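Local coordinates for fructose-bisphosphate aldolase (PDB 2FJK), which belongs to the class II fructose-bisphosphate aldolases, a family of TIM-barrel proteins, and forms a tetramer that carries bound 1,3-dihydroxyacetonephosphate, at residues Arg58-Thr61 with Arg62-Ala66; Glu86-Leu89 with Lys90-Glu94; Met1-Gly5 with Leu6-Arg10; Lys241-Ser244 with Leu245-Lys249; Ala212-Gln215 with Glu216-Glu219. All blocks are in the same frame, centred on the assembly; numbering follows the deposited sequence.

How the contacts relate
All five contacts are local, each within a helix or at one of its ends. Contacts 1 and 2 are mostly buried helical turns facing other subunits. They meet where Thr61 packs on Glu94, and their chemistry is aliphatic overlap plus main-chain bonding. Contacts 3 and 5 are helix starts, one at an N-cap glycine and the other at an N-cap proline, with charged or polar side chains on the outer face. Contact 4 is the reverse, a Schellman helix end leading into a strand. Contacts 3 and 4 reach the same sheet and touch through Leu9 and Lys249, while Leu2 of contact 3 packs on Val65 of contact 1. Contact 5 lies apart, nearest the ligand.

Contact 1 (Arg58-Thr61 with Arg62-Ala66); sequences RALT and RMVVA
Leu60 overlaps Val64 one helical turn on: the two side chains lie side by side and point the same way, with Leu60 CD1 3.6 Å from Val64 CG2. The valine branch that does the touching is the one beside its own backbone N, whereas the leucine reaches it with CG trans to the backbone N (chi1 180°). Beneath this pair Val64 N donates to Leu60 O over 2.9 Å, and the next bond of the helix runs from Val65 N to Thr61 O at 3.2 Å. Thr61 turns its hydroxyl back along the helix. With chi1 at 52°, OG1 sits between the backbone N and the carbonyl carbon and bonds to Gly57 O, which satisfies a polar group on a buried residue. The Arg62 chain bends at chi2 and chi3, which turns the guanidinium edge to the Thr61 carbonyl carbon, Arg62 NE 3.7 Å from Thr61 C; NH2 forms a long, weak ion pair with Glu94. Helix 50-68 links strands 44-47 and 75-78 in a beta-alpha-beta unit. Met63 and Val64 rest on helix 27-38 of the same chain, and the Arg58, Ala59, Leu60 and Met63 side faces the second subunit, whose Leu67, Met27 and Met63 pack against it.

Contact 2 (Glu86-Leu89 with Lys90-Glu94); sequences ESVL and KALRE
Glu86 meets Lys90 through its carbonyl: Glu86 O accepts Lys90 N at 3.1 Å, and Lys90 CG passes 3.3 Å from the same O before the extended lysine chain runs outward. Ser87 O likewise takes Ala91 N at 3.1 Å, while the serine hydroxyl turns off the helix to bond Glu50. At Val88 the contact becomes apolar. Val88 CG1 lies 4.2 Å from Leu92 CG, and the valine carbonyl sits under that leucine, Val88 O accepting Leu92 N at 2.9 Å. Leu89 comes at Leu92 obliquely, Leu89 CD2 standing 4.1 Å from Leu92 CD1; both leucines hold CG beside the backbone N (chi1 -71° and -61°), which turns both side chains back toward the start of the helix. Leu89 O then receives Arg93 N at 3.0 Å, the arginine guanidinium being engaged by Phe96 O and Leu92 O of the third subunit. Helix 85-93 is covered on two sides: Val88, Ala91 and Leu92 lie on Val99 of strand 98-101, while Leu89 and the Lys90 chain pack on Ala121 and Ala124 of helix 108-124 in the third subunit.

Contact 3 (Met1-Gly5 with Leu6-Arg10); sequences MLVTG and LEILR
The guanidinium of Arg10 has Leu6 CD2 over the centre of one face, 3.7 Å above the plane, an aliphatic lid supplied by the residue one turn earlier. Its NH1 also forms a long, weak salt bridge with Glu7 OE1 (3.4 Å), so the first turn of the helix carries a loose charged pair on its outer side. Across the junction, Val3 and Ile8 cross at about a right angle. The Val3 branch turned to the isoleucine is CG2, which falls between its own backbone N and carbonyl carbon, though the exact closeness of the two side-chain ends is doubtful. The isoleucine also covers the glycine backbone, with Ile8 CG1 3.5 Å from Gly5 CA. Thr4 and Leu6 run side by side, the hydroxyl Thr4 OG1 lying 4.1 Å from Leu6 CB. Gly5 takes the N-cap position with a positive phi of 96°, at which a side chain would strike the preceding carbonyl. A water accepts from Gly5 N at 3.2 Å and, more weakly, from Ile8 N at 3.1 Å, and so bridges the cap to the first turn. The carbonyl of Thr4 is gripped by the hydroxyls of Ser98 and Tyr169. Leu2 is bonded through its O to Arg72 of the fourth subunit. Ile8 rests on Val19 and Ala76, and Leu9 on Val19, at the starts of the barrel strands 19-23 and 75-78. This is consistent with the N-terminal helix of a TIM barrel lying across the N-terminal mouth of its strands, here entered through a glycine N-cap.

Contact 4 (Lys241-Ser244 with Leu245-Lys249); sequences KAIS and LGIAK
Helix 236-244 ends in a Schellman motif, in which Ile247 N reaches back to Ala242 O at 3.1 Å and Gly246 N to Ile243 O at 3.2 Å (N-H...O angle 167°), while Gly246 takes the positive phi of 131° that turns the chain away. Leu245 N is held less well, by weak bonds to both Lys241 O and Ala242 O. The Ser244 hydroxyl adds to the grip on the Lys241 carbonyl: with chi1 at 77° its OG folds back over the turn and donates at 2.6 Å, in the carbonyl plane and on a lone pair. On the outer side Lys241 and Leu245 lie alongside each other and point the same way, Lys241 CG 4.0 Å from Leu245 CD1. Inward, the Ile247 branch CG1 comes over Ala242, 3.7 Å from its CB, and Ile243 CA makes a CH...O contact of 3.5 Å with Ile247 O. The turn leads straight into strand 247-252 of the barrel sheet, between strands 19-23 and 205-207. Leu194 of helix 191-200 touches Ala242, Leu245 and Ile247 together, and Ile247 also packs on Leu205 and Leu207 of strand 205-207.

Contact 5 (Ala212-Gln215 with Glu216-Glu219); sequences AVPQ and ELVE
Gln215 reaches forward along the new helix to Glu219, one turn on. CG stands trans to the backbone N, and a bend at chi2 (52°) swings the amide along the helix until Gln215 NE2 makes a weak hydrogen bond of 3.2 Å to Glu219 OE2. The glutamate comes to meet it with an otherwise extended chain whose CG lies beside its own backbone N. The two chains cross at a slant and the amide and carboxylate planes are 49° apart, so the groups meet twisted rather than coplanar. Glu216 has a chi1 of 23°, away from any staggered position, and bends at chi2, which curls its carboxylate back toward the start of the helix, with Glu216 OE2 3.7 Å from Pro214 CB. Pro214 holds the N-cap position. Its carbonyl O accepts Val218 N at 3.0 Å. The proline ring packs tightly on Leu217, Pro214 CG 3.5 Å from Leu217 CB. Before it, Val213 adopts positive phi and slants across Val218, with Val213 CG1 4.1 Å from Val218 CG2. The Glu219 amide N closes the next turn on Gln215 O at 2.8 Å. These residues carry the chain from the loop after strand 205-207, which includes ligand-pocket residues Gly209 to Ser211, into helix 215-223. Asp255 of helix 254-270 bonds the backbone N of Ala212 and Val213, and that helix also lies against Pro214 and Leu217.

Contact 1 (Arg58-Thr61 with Arg62-Ala66)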
loop_
_atom_site.group_PDB
_atom_site.type_symbol
_atom_site.label_atom_id
_atom_site.label_comp_id
_atom_site.label_asym_id
_atom_site.label_seq_id
_atom_site.Cartn_x
_atom_site.Cartn_y
_atom_site.Cartn_z
ATOM N N ARG A 58 -7.704 -7.575 -8.822
ATOM C CA ARG A 58 -6.903 -6.932 -7.787
ATOM C C ARG A 58 -6.297 -5.615 -8.259
ATOM O O ARG A 58 -6.158 -4.682 -7.477
ATOM C CB ARG A 58 -5.800 -7.890 -7.310
ATOM C CG ARG A 58 -5.460 -8.969 -8.332
ATOM C CD ARG A 58 -4.382 -9.933 -7.845
ATOM N NE ARG A 58 -3.034 -9.402 -8.035
ATOM C CZ ARG A 58 -1.920 -10.060 -7.731
ATOM N NH1 ARG A 58 -1.983 -11.283 -7.216
ATOM N NH2 ARG A 58 -0.739 -9.497 -7.947
ATOM N N ALA A 59 -5.932 -5.544 -9.532
ATOM C CA ALA A 59 -5.360 -4.323 -10.068
ATOM C C ALA A 59 -6.329 -3.175 -9.813
ATOM O O ALA A 59 -5.958 -2.156 -9.237
ATOM C CB ALA A 59 -5.101 -4.463 -11.566
ATOM N N LEU A 60 -7.580 -3.359 -10.222
ATOM C CA LEU A 60 -8.593 -2.322 -10.048
ATOM C C LEU A 60 -8.935 -2.022 -8.599
ATOM O O LEU A 60 -8.950 -0.859 -8.194
ATOM C CB LEU A 60 -9.881 -2.699 -10.796
ATOM C CG LEU A 60 -11.014 -1.677 -10.674
ATOM C CD1 LEU A 60 -10.556 -0.325 -11.218
ATOM C CD2 LEU A 60 -12.239 -2.163 -11.433
ATOM N N THR A 61 -9.232 -3.063 -7.822
ATOM C CA THR A 61 -9.608 -2.859 -6.428
ATOM C C THR A 61 -8.515 -2.202 -5.610
ATOM O O THR A 61 -8.796 -1.305 -4.821
ATOM C CB THR A 61 -10.025 -4.185 -5.727
ATOM O OG1 THR A 61 -9.009 -5.181 -5.906
ATOM C CG2 THR A 61 -11.338 -4.687 -6.290
ATOM N N ARG A 62 -7.275 -2.647 -5.794
ATOM C CA ARG A 62 -6.144 -2.085 -5.053
ATOM C C ARG A 62 -5.947 -0.620 -5.412
ATOM O O ARG A 62 -5.714 0.217 -4.539
ATOM C CB ARG A 62 -4.854 -2.857 -5.357
ATOM C CG ARG A 62 -4.873 -4.358 -5.002
ATOM C CD ARG A 62 -5.126 -4.602 -3.522
ATOM N NE ARG A 62 -6.382 -3.985 -3.102
ATOM C CZ ARG A 62 -6.812 -3.921 -1.848
ATOM N NH1 ARG A 62 -6.092 -4.443 -0.862
ATOM N NH2 ARG A 62 -7.960 -3.316 -1.583
HETATM N N MSE A 63 -6.042 -0.319 -6.704
HETATM C CA MSE A 63 -5.874 1.040 -7.186
HETATM C C MSE A 63 -6.974 1.985 -6.690
HETATM O O MSE A 63 -6.689 3.103 -6.262
HETATM C CB MSE A 63 -5.854 1.055 -8.711
HETATM C CG MSE A 63 -5.723 2.452 -9.288
HETATM SE SE MSE A 63 -5.976 2.500 -11.180
HETATM C CE MSE A 63 -4.154 2.476 -11.746
ATOM N N VAL A 64 -8.224 1.535 -6.749
ATOM C CA VAL A 64 -9.341 2.366 -6.313
ATOM C C VAL A 64 -9.264 2.723 -4.819
ATOM O O VAL A 64 -9.491 3.875 -4.445
ATOM C CB VAL A 64 -10.689 1.680 -6.640
ATOM C CG1 VAL A 64 -11.831 2.446 -6.025
ATOM C CG2 VAL A 64 -10.878 1.621 -8.151
ATOM N N VAL A 65 -8.946 1.748 -3.967
ATOM C CA VAL A 65 -8.827 2.019 -2.535
ATOM C C VAL A 65 -7.697 3.039 -2.378
ATOM O O VAL A 65 -7.879 4.092 -1.765
ATOM C CB VAL A 65 -8.494 0.739 -1.733
ATOM C CG1 VAL A 65 -8.468 1.048 -0.226
ATOM C CG2 VAL A 65 -9.525 -0.341 -2.035
ATOM N N ALA A 66 -6.531 2.726 -2.929
ATOM C CA ALA A 66 -5.423 3.668 -2.893
ATOM C C ALA A 66 -6.044 4.733 -3.792
ATOM O O ALA A 66 -7.078 4.483 -4.389
ATOM C CB ALA A 66 -4.175 3.065 -3.526
#

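Contact 2 (Glu86-Leu89 with Lys90-Glu94)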
loop_
_atom_site.group_PDB
_atom_site.type_symbol
_atom_site.label_atom_id
_atom_site.label_comp_id
_atom_site.label_asym_id
_atom_site.label_seq_id
_atom_site.Cartn_x
_atom_site.Cartn_y
_atom_site.Cartn_z
ATOM N N GLU A 86 -21.115 -14.025 -0.453
ATOM C CA GLU A 86 -19.721 -14.248 -0.815
ATOM C C GLU A 86 -19.167 -13.094 -1.645
ATOM O O GLU A 86 -17.969 -12.820 -1.616
ATOM C CB GLU A 86 -19.586 -15.553 -1.605
ATOM C CG GLU A 86 -20.368 -16.721 -1.022
ATOM C CD GLU A 86 -21.775 -16.832 -1.595
ATOM O OE1 GLU A 86 -21.898 -17.103 -2.813
ATOM O OE2 GLU A 86 -22.754 -16.653 -0.835
ATOM N N SER A 87 -20.044 -12.436 -2.395
ATOM C CA SER A 87 -19.649 -11.305 -3.226
ATOM C C SER A 87 -19.320 -10.140 -2.308
ATOM O O SER A 87 -18.352 -9.409 -2.530
ATOM C CB SER A 87 -20.787 -10.906 -4.170
ATOM O OG SER A 87 -20.427 -9.772 -4.949
ATOM N N VAL A 88 -20.138 -9.968 -1.275
ATOM C CA VAL A 88 -19.918 -8.898 -0.313
ATOM C C VAL A 88 -18.635 -9.176 0.472
ATOM O O VAL A 88 -17.881 -8.250 0.790
ATOM C CB VAL A 88 -21.116 -8.775 0.650
ATOM C CG1 VAL A 88 -20.761 -7.904 1.847
ATOM C CG2 VAL A 88 -22.291 -8.197 -0.095
ATOM N N LEU A 89 -18.382 -10.449 0.765
ATOM C CA LEU A 89 -17.184 -10.827 1.502
ATOM C C LEU A 89 -15.937 -10.500 0.694
ATOM O O LEU A 89 -14.916 -10.100 1.256
ATOM C CB LEU A 89 -17.199 -12.321 1.845
ATOM C CG LEU A 89 -18.182 -12.817 2.911
ATOM C CD1 LEU A 89 -17.937 -14.310 3.152
ATOM C CD2 LEU A 89 -17.992 -12.036 4.224
ATOM N N LYS A 90 -16.010 -10.682 -0.624
ATOM C CA LYS A 90 -14.876 -10.362 -1.486
ATOM C C LYS A 90 -14.659 -8.849 -1.471
ATOM O O LYS A 90 -13.533 -8.373 -1.502
ATOM C CB LYS A 90 -15.127 -10.842 -2.930
ATOM C CG LYS A 90 -15.081 -12.359 -3.088
ATOM C CD LYS A 90 -15.424 -12.813 -4.510
ATOM C CE LYS A 90 -15.292 -14.331 -4.644
ATOM N NZ LYS A 90 -15.680 -14.857 -5.994
ATOM N N ALA A 91 -15.748 -8.098 -1.433
ATOM C CA ALA A 91 -15.669 -6.642 -1.405
ATOM C C ALA A 91 -15.039 -6.159 -0.082
ATOM O O ALA A 91 -14.234 -5.222 -0.081
ATOM C CB ALA A 91 -17.061 -6.047 -1.579
ATOM N N LEU A 92 -15.404 -6.799 1.032
ATOM C CA LEU A 92 -14.850 -6.436 2.347
ATOM C C LEU A 92 -13.353 -6.710 2.361
ATOM O O LEU A 92 -12.561 -5.916 2.889
ATOM C CB LEU A 92 -15.504 -7.254 3.469
ATOM C CG LEU A 92 -17.010 -7.098 3.653
ATOM C CD1 LEU A 92 -17.471 -7.967 4.832
ATOM C CD2 LEU A 92 -17.345 -5.630 3.886
ATOM N N ARG A 93 -12.991 -7.853 1.782
ATOM C CA ARG A 93 -11.609 -8.296 1.669
ATOM C C ARG A 93 -10.759 -7.337 0.834
ATOM O O ARG A 93 -9.567 -7.178 1.092
ATOM C CB ARG A 93 -11.570 -9.674 1.018
ATOM C CG ARG A 93 -10.170 -10.189 0.680
ATOM C CD ARG A 93 -9.425 -10.618 1.926
ATOM N NE ARG A 93 -8.236 -11.400 1.593
ATOM C CZ ARG A 93 -7.405 -11.926 2.490
ATOM N NH1 ARG A 93 -7.628 -11.757 3.784
ATOM N NH2 ARG A 93 -6.350 -12.619 2.088
ATOM N N GLU A 94 -11.370 -6.716 -0.171
ATOM C CA GLU A 94 -10.646 -5.792 -1.031
ATOM C C GLU A 94 -10.698 -4.343 -0.539
ATOM O O GLU A 94 -10.365 -3.421 -1.280
ATOM C CB GLU A 94 -11.198 -5.842 -2.456
ATOM C CG GLU A 94 -10.606 -6.948 -3.313
ATOM C CD GLU A 94 -9.328 -7.517 -2.729
ATOM O OE1 GLU A 94 -8.906 -7.046 -1.652
ATOM O OE2 GLU A 94 -8.751 -8.434 -3.348
#

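Contact 3 (Met1-Gly5 with Leu6-Arg10)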
loop_
_atom_site.group_PDB
_atom_site.type_symbol
_atom_site.label_atom_id
_atom_site.label_comp_id
_atom_site.label_asym_id
_atom_site.label_seq_id
_atom_site.Cartn_x
_atom_site.Cartn_y
_atom_site.Cartn_z
HETATM N N MSE A 1 -9.906 11.565 0.889
HETATM C CA MSE A 1 -9.607 10.460 1.831
HETATM C C MSE A 1 -10.715 9.422 1.805
HETATM O O MSE A 1 -11.862 9.717 1.462
HETATM C CB MSE A 1 -9.424 10.992 3.256
HETATM C CG MSE A 1 -10.517 11.925 3.729
HETATM SE SE MSE A 1 -10.410 12.241 5.642
HETATM C CE MSE A 1 -8.522 12.677 5.755
ATOM N N LEU A 2 -10.355 8.201 2.173
ATOM C CA LEU A 2 -11.293 7.101 2.164
ATOM C C LEU A 2 -12.312 7.224 3.291
ATOM O O LEU A 2 -11.952 7.352 4.459
ATOM C CB LEU A 2 -10.519 5.781 2.258
ATOM C CG LEU A 2 -11.294 4.476 2.061
ATOM C CD1 LEU A 2 -11.986 4.477 0.704
ATOM C CD2 LEU A 2 -10.339 3.300 2.175
ATOM N N VAL A 3 -13.588 7.206 2.922
ATOM C CA VAL A 3 -14.698 7.295 3.877
ATOM C C VAL A 3 -15.760 6.221 3.564
ATOM O O VAL A 3 -15.741 5.626 2.489
ATOM C CB VAL A 3 -15.361 8.683 3.815
ATOM C CG1 VAL A 3 -14.385 9.753 4.297
ATOM C CG2 VAL A 3 -15.806 8.972 2.394
ATOM N N THR A 4 -16.678 5.969 4.499
ATOM C CA THR A 4 -17.713 4.963 4.275
ATOM C C THR A 4 -18.890 5.545 3.502
ATOM O O THR A 4 -19.704 4.812 2.926
ATOM C CB THR A 4 -18.237 4.362 5.599
ATOM O OG1 THR A 4 -18.890 5.376 6.368
ATOM C CG2 THR A 4 -17.093 3.769 6.396
ATOM N N GLY A 5 -18.989 6.864 3.487
ATOM C CA GLY A 5 -20.069 7.479 2.747
ATOM C C GLY A 5 -21.298 7.840 3.556
ATOM O O GLY A 5 -21.970 8.817 3.233
ATOM N N LEU A 6 -21.606 7.063 4.593
ATOM C CA LEU A 6 -22.775 7.353 5.421
ATOM C C LEU A 6 -22.717 8.818 5.829
ATOM O O LEU A 6 -23.718 9.532 5.742
ATOM C CB LEU A 6 -22.801 6.454 6.660
ATOM C CG LEU A 6 -23.871 6.728 7.728
ATOM C CD1 LEU A 6 -25.263 6.788 7.105
ATOM C CD2 LEU A 6 -23.802 5.644 8.798
ATOM N N GLU A 7 -21.536 9.266 6.249
ATOM C CA GLU A 7 -21.351 10.655 6.651
ATOM C C GLU A 7 -21.472 11.545 5.418
ATOM O O GLU A 7 -22.009 12.651 5.488
ATOM C CB GLU A 7 -19.984 10.844 7.314
ATOM C CG GLU A 7 -19.763 9.990 8.566
ATOM C CD GLU A 7 -20.795 10.239 9.661
ATOM O OE1 GLU A 7 -21.975 9.875 9.473
ATOM O OE2 GLU A 7 -20.424 10.799 10.716
ATOM N N ILE A 8 -20.968 11.059 4.288
ATOM C CA ILE A 8 -21.070 11.800 3.037
ATOM C C ILE A 8 -22.553 11.988 2.725
ATOM O O ILE A 8 -23.021 13.104 2.513
ATOM C CB ILE A 8 -20.477 11.017 1.844
ATOM C CG1 ILE A 8 -18.997 10.736 2.060
ATOM C CG2 ILE A 8 -20.682 11.804 0.564
ATOM C CD1 ILE A 8 -18.344 10.096 0.854
ATOM N N LEU A 9 -23.279 10.870 2.692
ATOM C CA LEU A 9 -24.705 10.857 2.379
ATOM C C LEU A 9 -25.606 11.520 3.423
ATOM O O LEU A 9 -26.580 12.174 3.064
ATOM C CB LEU A 9 -25.184 9.417 2.115
ATOM C CG LEU A 9 -24.781 8.664 0.825
ATOM C CD1 LEU A 9 -24.537 9.651 -0.318
ATOM C CD2 LEU A 9 -23.533 7.832 1.061
ATOM N N ARG A 10 -25.298 11.350 4.703
ATOM C CA ARG A 10 -26.111 11.970 5.748
ATOM C C ARG A 10 -26.130 13.477 5.575
ATOM O O ARG A 10 -27.180 14.112 5.685
ATOM C CB ARG A 10 -25.568 11.638 7.135
ATOM C CG ARG A 10 -26.023 10.299 7.670
ATOM C CD ARG A 10 -25.465 10.073 9.055
ATOM N NE ARG A 10 -26.009 8.864 9.660
ATOM C CZ ARG A 10 -25.547 8.322 10.779
ATOM N NH1 ARG A 10 -24.526 8.885 11.415
ATOM N NH2 ARG A 10 -26.104 7.219 11.262
HETATM O O HOH W 1 -18.359 9.510 5.090
#

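Contact 4 (Lys241-Ser244 with Leu245-Lys249)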
loop_
_atom_site.group_PDB
_atom_site.type_symbol
_atom_site.label_atom_id
_atom_site.label_comp_id
_atom_site.label_asym_id
_atom_site.label_seq_id
_atom_site.Cartn_x
_atom_site.Cartn_y
_atom_site.Cartn_z
ATOM N N LYS A 241 -35.694 17.325 -8.235
ATOM C CA LYS A 241 -36.793 17.167 -7.292
ATOM C C LYS A 241 -36.518 15.962 -6.404
ATOM O O LYS A 241 -36.626 16.044 -5.178
ATOM C CB LYS A 241 -38.104 16.970 -8.050
ATOM C CG LYS A 241 -39.358 17.004 -7.188
ATOM C CD LYS A 241 -40.588 16.940 -8.080
ATOM C CE LYS A 241 -41.881 17.088 -7.290
ATOM N NZ LYS A 241 -43.067 17.131 -8.195
ATOM N N ALA A 242 -36.152 14.847 -7.026
ATOM C CA ALA A 242 -35.862 13.630 -6.276
ATOM C C ALA A 242 -34.808 13.916 -5.214
ATOM O O ALA A 242 -34.909 13.438 -4.080
ATOM C CB ALA A 242 -35.383 12.526 -7.217
ATOM N N ILE A 243 -33.799 14.702 -5.580
ATOM C CA ILE A 243 -32.742 15.052 -4.635
ATOM C C ILE A 243 -33.295 15.955 -3.541
ATOM O O ILE A 243 -32.953 15.804 -2.370
ATOM C CB ILE A 243 -31.573 15.774 -5.328
ATOM C CG1 ILE A 243 -30.862 14.810 -6.283
ATOM C CG2 ILE A 243 -30.596 16.295 -4.280
ATOM C CD1 ILE A 243 -29.795 15.466 -7.134
ATOM N N SER A 244 -34.150 16.895 -3.929
ATOM C CA SER A 244 -34.755 17.809 -2.966
ATOM C C SER A 244 -35.697 17.018 -2.077
ATOM O O SER A 244 -36.085 17.482 -1.005
ATOM C CB SER A 244 -35.567 18.893 -3.673
ATOM O OG SER A 244 -36.813 18.369 -4.115
ATOM N N LEU A 245 -36.068 15.823 -2.521
ATOM C CA LEU A 245 -36.985 15.001 -1.751
ATOM C C LEU A 245 -36.356 13.958 -0.842
ATOM O O LEU A 245 -37.075 13.263 -0.137
ATOM C CB LEU A 245 -37.983 14.314 -2.679
ATOM C CG LEU A 245 -39.046 15.232 -3.282
ATOM C CD1 LEU A 245 -39.964 14.423 -4.185
ATOM C CD2 LEU A 245 -39.844 15.887 -2.160
ATOM N N GLY A 246 -35.029 13.831 -0.856
ATOM C CA GLY A 246 -34.395 12.846 0.013
ATOM C C GLY A 246 -33.378 11.915 -0.633
ATOM O O GLY A 246 -32.743 11.116 0.054
ATOM N N ILE A 247 -33.241 11.999 -1.952
ATOM C CA ILE A 247 -32.283 11.178 -2.685
ATOM C C ILE A 247 -30.917 11.802 -2.419
ATOM O O ILE A 247 -30.655 12.925 -2.840
ATOM C CB ILE A 247 -32.580 11.200 -4.214
ATOM C CG1 ILE A 247 -33.886 10.453 -4.511
ATOM C CG2 ILE A 247 -31.424 10.580 -4.988
ATOM C CD1 ILE A 247 -33.831 8.968 -4.232
ATOM N N ALA A 248 -30.057 11.075 -1.713
ATOM C CA ALA A 248 -28.725 11.576 -1.368
ATOM C C ALA A 248 -27.583 10.990 -2.202
ATOM O O ALA A 248 -26.486 11.567 -2.257
ATOM C CB ALA A 248 -28.458 11.334 0.116
ATOM N N LYS A 249 -27.832 9.849 -2.835
ATOM C CA LYS A 249 -26.830 9.184 -3.659
ATOM C C LYS A 249 -27.403 8.828 -5.023
ATOM O O LYS A 249 -28.449 8.178 -5.125
ATOM C CB LYS A 249 -26.331 7.915 -2.974
ATOM C CG LYS A 249 -25.580 6.982 -3.910
ATOM C CD LYS A 249 -25.102 5.728 -3.190
ATOM C CE LYS A 249 -24.481 4.746 -4.182
ATOM N NZ LYS A 249 -23.805 3.632 -3.480
#

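Contact 5 (Ala212-Gln215 with Glu216-Glu219)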
loop_
_atom_site.group_PDB
_atom_site.type_symbol
_atom_site.label_atom_id
_atom_site.label_comp_id
_atom_site.label_asym_id
_atom_site.label_seq_id
_atom_site.Cartn_x
_atom_site.Cartn_y
_atom_site.Cartn_z
ATOM N N ALA A 212 -28.657 10.240 -17.625
ATOM C CA ALA A 212 -29.465 11.202 -18.367
ATOM C C ALA A 212 -29.515 10.836 -19.849
ATOM O O ALA A 212 -30.453 11.195 -20.559
ATOM C CB ALA A 212 -28.888 12.623 -18.186
ATOM N N VAL A 213 -28.500 10.118 -20.309
ATOM C CA VAL A 213 -28.432 9.700 -21.700
ATOM C C VAL A 213 -28.789 10.881 -22.614
ATOM O O VAL A 213 -29.708 10.792 -23.433
ATOM C CB VAL A 213 -29.410 8.535 -21.952
ATOM C CG1 VAL A 213 -28.983 7.759 -23.188
ATOM C CG2 VAL A 213 -29.467 7.624 -20.715
ATOM N N PRO A 214 -28.053 12.003 -22.480
ATOM C CA PRO A 214 -28.265 13.223 -23.269
ATOM C C PRO A 214 -28.321 12.998 -24.771
ATOM O O PRO A 214 -27.510 12.258 -25.332
ATOM C CB PRO A 214 -27.099 14.120 -22.849
ATOM C CG PRO A 214 -26.034 13.130 -22.447
ATOM C CD PRO A 214 -26.828 12.116 -21.670
ATOM N N GLN A 215 -29.284 13.655 -25.413
ATOM C CA GLN A 215 -29.496 13.529 -26.847
ATOM C C GLN A 215 -28.240 13.847 -27.646
ATOM O O GLN A 215 -27.856 13.088 -28.538
ATOM C CB GLN A 215 -30.649 14.443 -27.282
ATOM C CG GLN A 215 -31.069 14.290 -28.741
ATOM C CD GLN A 215 -31.350 12.845 -29.134
ATOM O OE1 GLN A 215 -32.045 12.115 -28.425
ATOM N NE2 GLN A 215 -30.816 12.431 -30.278
ATOM N N GLU A 216 -27.602 14.968 -27.329
ATOM C CA GLU A 216 -26.387 15.358 -28.029
ATOM C C GLU A 216 -25.364 14.226 -27.983
ATOM O O GLU A 216 -24.690 13.951 -28.973
ATOM C CB GLU A 216 -25.798 16.643 -27.421
ATOM C CG GLU A 216 -26.212 16.926 -25.976
ATOM C CD GLU A 216 -27.672 17.360 -25.844
ATOM O OE1 GLU A 216 -28.059 18.356 -26.499
ATOM O OE2 GLU A 216 -28.426 16.712 -25.081
ATOM N N LEU A 217 -25.260 13.566 -26.832
ATOM C CA LEU A 217 -24.328 12.453 -26.668
ATOM C C LEU A 217 -24.755 11.317 -27.591
ATOM O O LEU A 217 -23.942 10.751 -28.322
ATOM C CB LEU A 217 -24.311 11.980 -25.207
ATOM C CG LEU A 217 -23.542 10.690 -24.875
ATOM C CD1 LEU A 217 -22.175 10.685 -25.547
ATOM C CD2 LEU A 217 -23.404 10.561 -23.368
ATOM N N VAL A 218 -26.043 10.992 -27.557
ATOM C CA VAL A 218 -26.575 9.938 -28.414
ATOM C C VAL A 218 -26.168 10.233 -29.859
ATOM O O VAL A 218 -25.610 9.376 -30.541
ATOM C CB VAL A 218 -28.117 9.877 -28.328
ATOM C CG1 VAL A 218 -28.661 8.847 -29.313
ATOM C CG2 VAL A 218 -28.545 9.540 -26.909
ATOM N N GLU A 219 -26.431 11.463 -30.307
ATOM C CA GLU A 219 -26.118 11.886 -31.672
ATOM C C GLU A 219 -24.622 11.912 -31.973
ATOM O O GLU A 219 -24.200 11.653 -33.103
ATOM C CB GLU A 219 -26.746 13.263 -31.945
ATOM C CG GLU A 219 -28.272 13.258 -31.798
ATOM C CD GLU A 219 -28.937 14.567 -32.211
ATOM O OE1 GLU A 219 -28.729 15.001 -33.364
ATOM O OE2 GLU A 219 -29.677 15.154 -31.387
#